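Local structure of cysteine desulfurase (Thermococcus onnurineus, 5B87) at the interface of chains A and B. The protein catalyses the desulfuration of L-cysteine to L-alanine with the help of pyridoxal 5'-phosphate, probably passing the sulfur on to a carrier. Sequence-based numbering; all coordinates share one arbitrary frame. Chains: chain A/B, Cysteine desulfurase.

Both contacts belong to the two-fold interface between the two copies of the enzyme, so each recurs with the chains exchanged. Their centres, taken over C-alpha atoms, lie about 29 Å apart, and they share no residue. In contact 1, strand 274-277 and a preceding loop of chain A meet helix 139-148 of chain B, largely through apolar packing with a charged rim. Contact 2 is more polar: helix 50-62 and the arginine just after it reach the same helix of chain B, at B:Val53, and loops that include the cofactor-binding B:His235. Such separated points probably steady the subunits' relative orientation, with contact 2 close to an active site.

Contact 1: the interface of chains A and B. Residues chain A 258-259, 262, 275; chain B 139, 142-143, 147.
A:Tyr275 lays one face of its ring on B:Leu139, the first residue of helix 139-148, in the dimer interface of this cysteine desulfurase of the class-V pyridoxal-phosphate-dependent aminotransferase family. The leucine methyl CD2 sits 3.8 Å above the ring plane, displaced toward the rim on the side of A:Tyr275 CG, while the branch point CG of B:Leu139 comes within 3.7 Å of A:Tyr275 CD2. The tyrosine has its CG between its own backbone N and carbonyl carbon (chi1 74°), which sends the ring out from strand 274-277 at a slant across the partner helix. Its far end reaches the next turn, where the phenolic OH packs 3.8 Å from B:Arg143 CB. At the near end the side chain of B:Gln142 runs past the ring in the opposite direction, with its amide plane turned 31° from the ring and its oxygen OE1 3.6 Å from A:Tyr275 CD2.

A:Ile262 continues the compact part. It approaches B:Arg143 from the opposite direction and lies over one face of the guanidinium, CG1 standing 3.5 Å above that plane toward its rim. The terminal methyl CD1 meets the arginine methylene CD at 3.6 Å, so the isoleucine touches both the stem and one face of the flat head. B:Arg143 starts out extended and bends at chi3 (63°), a turn that brings its NH1 end toward the chain A loop. There NH1 faces the backbone oxygen of A:Pro259 at 3.4 Å, too long for a clear hydrogen bond.

Farther along the helix the contact loosens. B:Lys147 and A:Glu258 advance toward each other on bent side chains and meet only through their charged ends, in a long salt bridge of 3.8 Å between B:Lys147 NZ and A:Glu258 OE2.

Contact 2: the interface of chains A and B. Residues chain A 60, 64; chain B 46, 48, 53, 235, 240-242.
The phenolic oxygen OH of A:Tyr60 takes two hydrogen bonds from B:Thr242, one from the side-chain OG1 at 3.0 Å and one from the backbone N at 3.2 Å, in a dimer of the class-V aminotransferase family where helix 50-62 of one subunit meets loops of the other that include the cofactor-binding B:His235. The backbone N lies at the ring edge, in its plane, though its bond is bent (140° at H). B:Pro241 packs against the same end of the ring, its CB 3.7 Å from A:Tyr60 CZ.

A:Arg64 extends away from its backbone N (chi1 -175°) and then bends at chi2, bringing NE to B:Thr48 OG1 in a nearly straight hydrogen bond of 2.9 Å that lies in the guanidinium plane. The two side chains cross at about a right angle. At the same edge, NH1 binds a water that B:Thr48 OG1, B:Ser46 OG and the backbone oxygen of B:Gly240 also hold, the last at 2.7 Å. B:Ser46 O instead lies over one guanidinium face, where no N-H points at it. The hydroxyl OG of the same serine donates to the backbone oxygen of B:His235 (3.0 Å), from above the carbonyl plane, which may couple this shell to the cofactor site. A leucine in place of A:Arg64 would probably leave B:Thr48 OG1 without its cross-subunit donor and the water less firmly fixed.

Contact 1: the interface of chains A and B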
loop_
_atom_site.group_PDB
_atom_site.type_symbol
_atom_site.label_atom_id
_atom_site.label_comp_id
_atom_site.label_asym_id
_atom_site.label_seq_id
_atom_site.Cartn_x
_atom_site.Cartn_y
_atom_site.Cartn_z
ATOM N N GLU A 258 -4.413 16.422 9.816
ATOM C CA GLU A 258 -3.494 16.776 8.716
ATOM C C GLU A 258 -3.147 15.502 7.890
ATOM O O GLU A 258 -2.447 14.618 8.404
ATOM C CB GLU A 258 -2.191 17.421 9.284
ATOM C CG GLU A 258 -1.520 18.449 8.370
ATOM C CD GLU A 258 -2.232 19.824 8.331
ATOM O OE1 GLU A 258 -3.339 19.991 8.919
ATOM O OE2 GLU A 258 -1.688 20.761 7.688
ATOM N N PRO A 259 -3.668 15.383 6.642
ATOM C CA PRO A 259 -3.286 14.253 5.771
ATOM C C PRO A 259 -1.756 14.140 5.633
ATOM O O PRO A 259 -1.107 15.069 5.139
ATOM C CB PRO A 259 -3.924 14.603 4.412
ATOM C CG PRO A 259 -4.481 15.972 4.551
ATOM C CD PRO A 259 -4.671 16.249 5.996
ATOM N N ILE A 262 0.013 13.419 0.577
ATOM C CA ILE A 262 -0.744 14.266 -0.323
ATOM C C ILE A 262 -0.152 14.203 -1.733
ATOM O O ILE A 262 1.057 13.967 -1.910
ATOM C CB ILE A 262 -0.776 15.767 0.135
ATOM C CG1 ILE A 262 0.636 16.326 0.373
ATOM C CG2 ILE A 262 -1.667 15.939 1.370
ATOM C CD1 ILE A 262 0.652 17.736 0.960
ATOM N N TYR A 275 -1.684 25.045 -2.972
ATOM C CA TYR A 275 -2.660 24.007 -3.151
ATOM C C TYR A 275 -3.867 24.054 -2.195
ATOM O O TYR A 275 -3.759 24.401 -1.035
ATOM C CB TYR A 275 -1.966 22.622 -3.105
ATOM C CG TYR A 275 -1.530 22.167 -1.736
ATOM C CD1 TYR A 275 -2.437 21.685 -0.841
ATOM C CD2 TYR A 275 -0.220 22.238 -1.343
ATOM C CE1 TYR A 275 -2.065 21.298 0.409
ATOM C CE2 TYR A 275 0.166 21.845 -0.085
ATOM C CZ TYR A 275 -0.777 21.386 0.784
ATOM O OH TYR A 275 -0.432 20.992 2.029
ATOM N N LEU B 139 3.248 18.885 -4.609
ATOM C CA LEU B 139 2.649 19.037 -3.273
ATOM C C LEU B 139 3.511 18.628 -2.049
ATOM O O LEU B 139 3.537 19.366 -1.066
ATOM C CB LEU B 139 1.300 18.329 -3.166
ATOM C CG LEU B 139 0.133 19.254 -3.464
ATOM C CD1 LEU B 139 0.149 19.645 -4.928
ATOM C CD2 LEU B 139 -1.197 18.609 -3.138
ATOM N N GLN B 142 5.996 21.607 -2.008
ATOM C CA GLN B 142 5.258 22.805 -1.572
ATOM C C GLN B 142 5.021 22.820 -0.065
ATOM O O GLN B 142 5.428 23.771 0.609
ATOM C CB GLN B 142 3.915 22.939 -2.283
ATOM C CG GLN B 142 4.068 23.298 -3.740
ATOM C CD GLN B 142 2.757 23.274 -4.494
ATOM O OE1 GLN B 142 1.897 22.427 -4.262
ATOM N NE2 GLN B 142 2.614 24.190 -5.434
ATOM N N ARG B 143 4.379 21.775 0.452
ATOM C CA ARG B 143 4.074 21.696 1.870
ATOM C C ARG B 143 5.355 21.830 2.716
ATOM O O ARG B 143 5.405 22.629 3.681
ATOM C CB ARG B 143 3.349 20.403 2.205
ATOM C CG ARG B 143 3.049 20.178 3.692
ATOM C CD ARG B 143 2.439 18.806 3.916
ATOM N NE ARG B 143 3.361 17.725 3.539
ATOM C CZ ARG B 143 3.037 16.430 3.445
ATOM N NH1 ARG B 143 1.784 16.010 3.676
ATOM N NH2 ARG B 143 3.972 15.539 3.096
ATOM N N LYS B 147 6.332 25.023 5.207
ATOM C CA LYS B 147 6.414 24.702 6.649
ATOM C C LYS B 147 7.754 25.124 7.225
ATOM O O LYS B 147 7.810 25.736 8.284
ATOM C CB LYS B 147 6.187 23.200 6.905
ATOM C CG LYS B 147 5.509 22.866 8.240
ATOM C CD LYS B 147 4.316 21.931 8.063
ATOM C CE LYS B 147 3.297 22.494 7.068
ATOM N NZ LYS B 147 1.947 21.966 7.353
#

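Contact 2: the interface of chains A and B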
loop_
_atom_site.group_PDB
_atom_site.type_symbol
_atom_site.label_atom_id
_atom_site.label_comp_id
_atom_site.label_asym_id
_atom_site.label_seq_id
_atom_site.Cartn_x
_atom_site.Cartn_y
_atom_site.Cartn_z
ATOM N N TYR A 60 -8.792 -7.393 -12.557
ATOM C CA TYR A 60 -7.571 -7.388 -13.376
ATOM C C TYR A 60 -7.795 -7.838 -14.827
ATOM O O TYR A 60 -7.175 -7.331 -15.713
ATOM C CB TYR A 60 -6.441 -8.206 -12.730
ATOM C CG TYR A 60 -5.842 -7.500 -11.553
ATOM C CD1 TYR A 60 -5.061 -6.365 -11.722
ATOM C CD2 TYR A 60 -6.064 -7.944 -10.242
ATOM C CE1 TYR A 60 -4.530 -5.690 -10.627
ATOM C CE2 TYR A 60 -5.542 -7.249 -9.145
ATOM C CZ TYR A 60 -4.772 -6.137 -9.356
ATOM O OH TYR A 60 -4.262 -5.438 -8.299
ATOM N N ARG A 64 -10.108 -3.697 -15.829
ATOM C CA ARG A 64 -8.892 -3.083 -15.423
ATOM C C ARG A 64 -8.759 -1.666 -15.841
ATOM O O ARG A 64 -8.707 -1.376 -16.985
ATOM C CB ARG A 64 -7.731 -3.889 -15.947
ATOM C CG ARG A 64 -6.401 -3.405 -15.486
ATOM C CD ARG A 64 -6.143 -3.585 -14.015
ATOM N NE ARG A 64 -4.741 -3.337 -13.866
ATOM C CZ ARG A 64 -4.216 -2.232 -13.412
ATOM N NH1 ARG A 64 -2.945 -2.077 -13.409
ATOM N NH2 ARG A 64 -4.967 -1.296 -12.962
ATOM N N SER B 46 -1.888 0.390 -16.618
ATOM C CA SER B 46 -1.774 -0.545 -17.709
ATOM C C SER B 46 -2.699 -1.702 -17.611
ATOM O O SER B 46 -3.185 -1.987 -16.576
ATOM C CB SER B 46 -0.365 -1.098 -17.768
ATOM O OG SER B 46 -0.064 -1.858 -16.648
ATOM N N THR B 48 -3.310 -5.674 -17.536
ATOM C CA THR B 48 -2.552 -6.664 -16.823
ATOM C C THR B 48 -2.468 -8.033 -17.510
ATOM O O THR B 48 -3.446 -8.657 -17.748
ATOM C CB THR B 48 -3.137 -6.849 -15.459
ATOM O OG1 THR B 48 -3.192 -5.577 -14.781
ATOM C CG2 THR B 48 -2.183 -7.801 -14.649
ATOM N N VAL B 53 -1.333 -12.124 -13.220
ATOM C CA VAL B 53 -2.411 -12.498 -12.300
ATOM C C VAL B 53 -2.241 -13.943 -11.769
ATOM O O VAL B 53 -2.481 -14.199 -10.562
ATOM C CB VAL B 53 -3.891 -12.072 -12.684
ATOM C CG1 VAL B 53 -4.027 -11.199 -13.906
ATOM C CG2 VAL B 53 -4.852 -13.218 -12.654
ATOM N N HIS B 235 1.569 -0.579 -11.117
ATOM C CA HIS B 235 0.423 -0.637 -11.966
ATOM C C HIS B 235 0.529 0.041 -13.322
ATOM O O HIS B 235 -0.281 -0.196 -14.134
ATOM C CB HIS B 235 -0.809 -0.205 -11.201
ATOM C CG HIS B 235 -0.849 1.254 -10.962
ATOM N ND1 HIS B 235 -1.551 2.100 -11.767
ATOM C CD2 HIS B 235 -0.211 2.031 -10.073
ATOM C CE1 HIS B 235 -1.378 3.333 -11.364
ATOM N NE2 HIS B 235 -0.569 3.317 -10.336
ATOM N N GLY B 240 2.371 -4.531 -13.421
ATOM C CA GLY B 240 2.056 -5.208 -12.156
ATOM C C GLY B 240 0.654 -4.849 -11.696
ATOM O O GLY B 240 -0.124 -4.161 -12.389
ATOM N N PRO B 241 0.313 -5.290 -10.507
ATOM C CA PRO B 241 -0.958 -4.919 -9.940
ATOM C C PRO B 241 -0.932 -3.543 -9.344
ATOM O O PRO B 241 0.113 -2.929 -9.191
ATOM C CB PRO B 241 -1.153 -5.964 -8.855
ATOM C CG PRO B 241 0.237 -6.191 -8.375
ATOM C CD PRO B 241 1.137 -6.082 -9.573
ATOM N N THR B 242 -2.119 -3.133 -8.926
ATOM C CA THR B 242 -2.322 -1.914 -8.129
ATOM C C THR B 242 -1.860 -2.150 -6.715
ATOM O O THR B 242 -1.713 -3.250 -6.252
ATOM C CB THR B 242 -3.810 -1.510 -8.072
ATOM O OG1 THR B 242 -4.602 -2.559 -7.504
ATOM C CG2 THR B 242 -4.320 -1.193 -9.406
HETATM O O HOH W 1 -0.968 -3.936 -14.986
#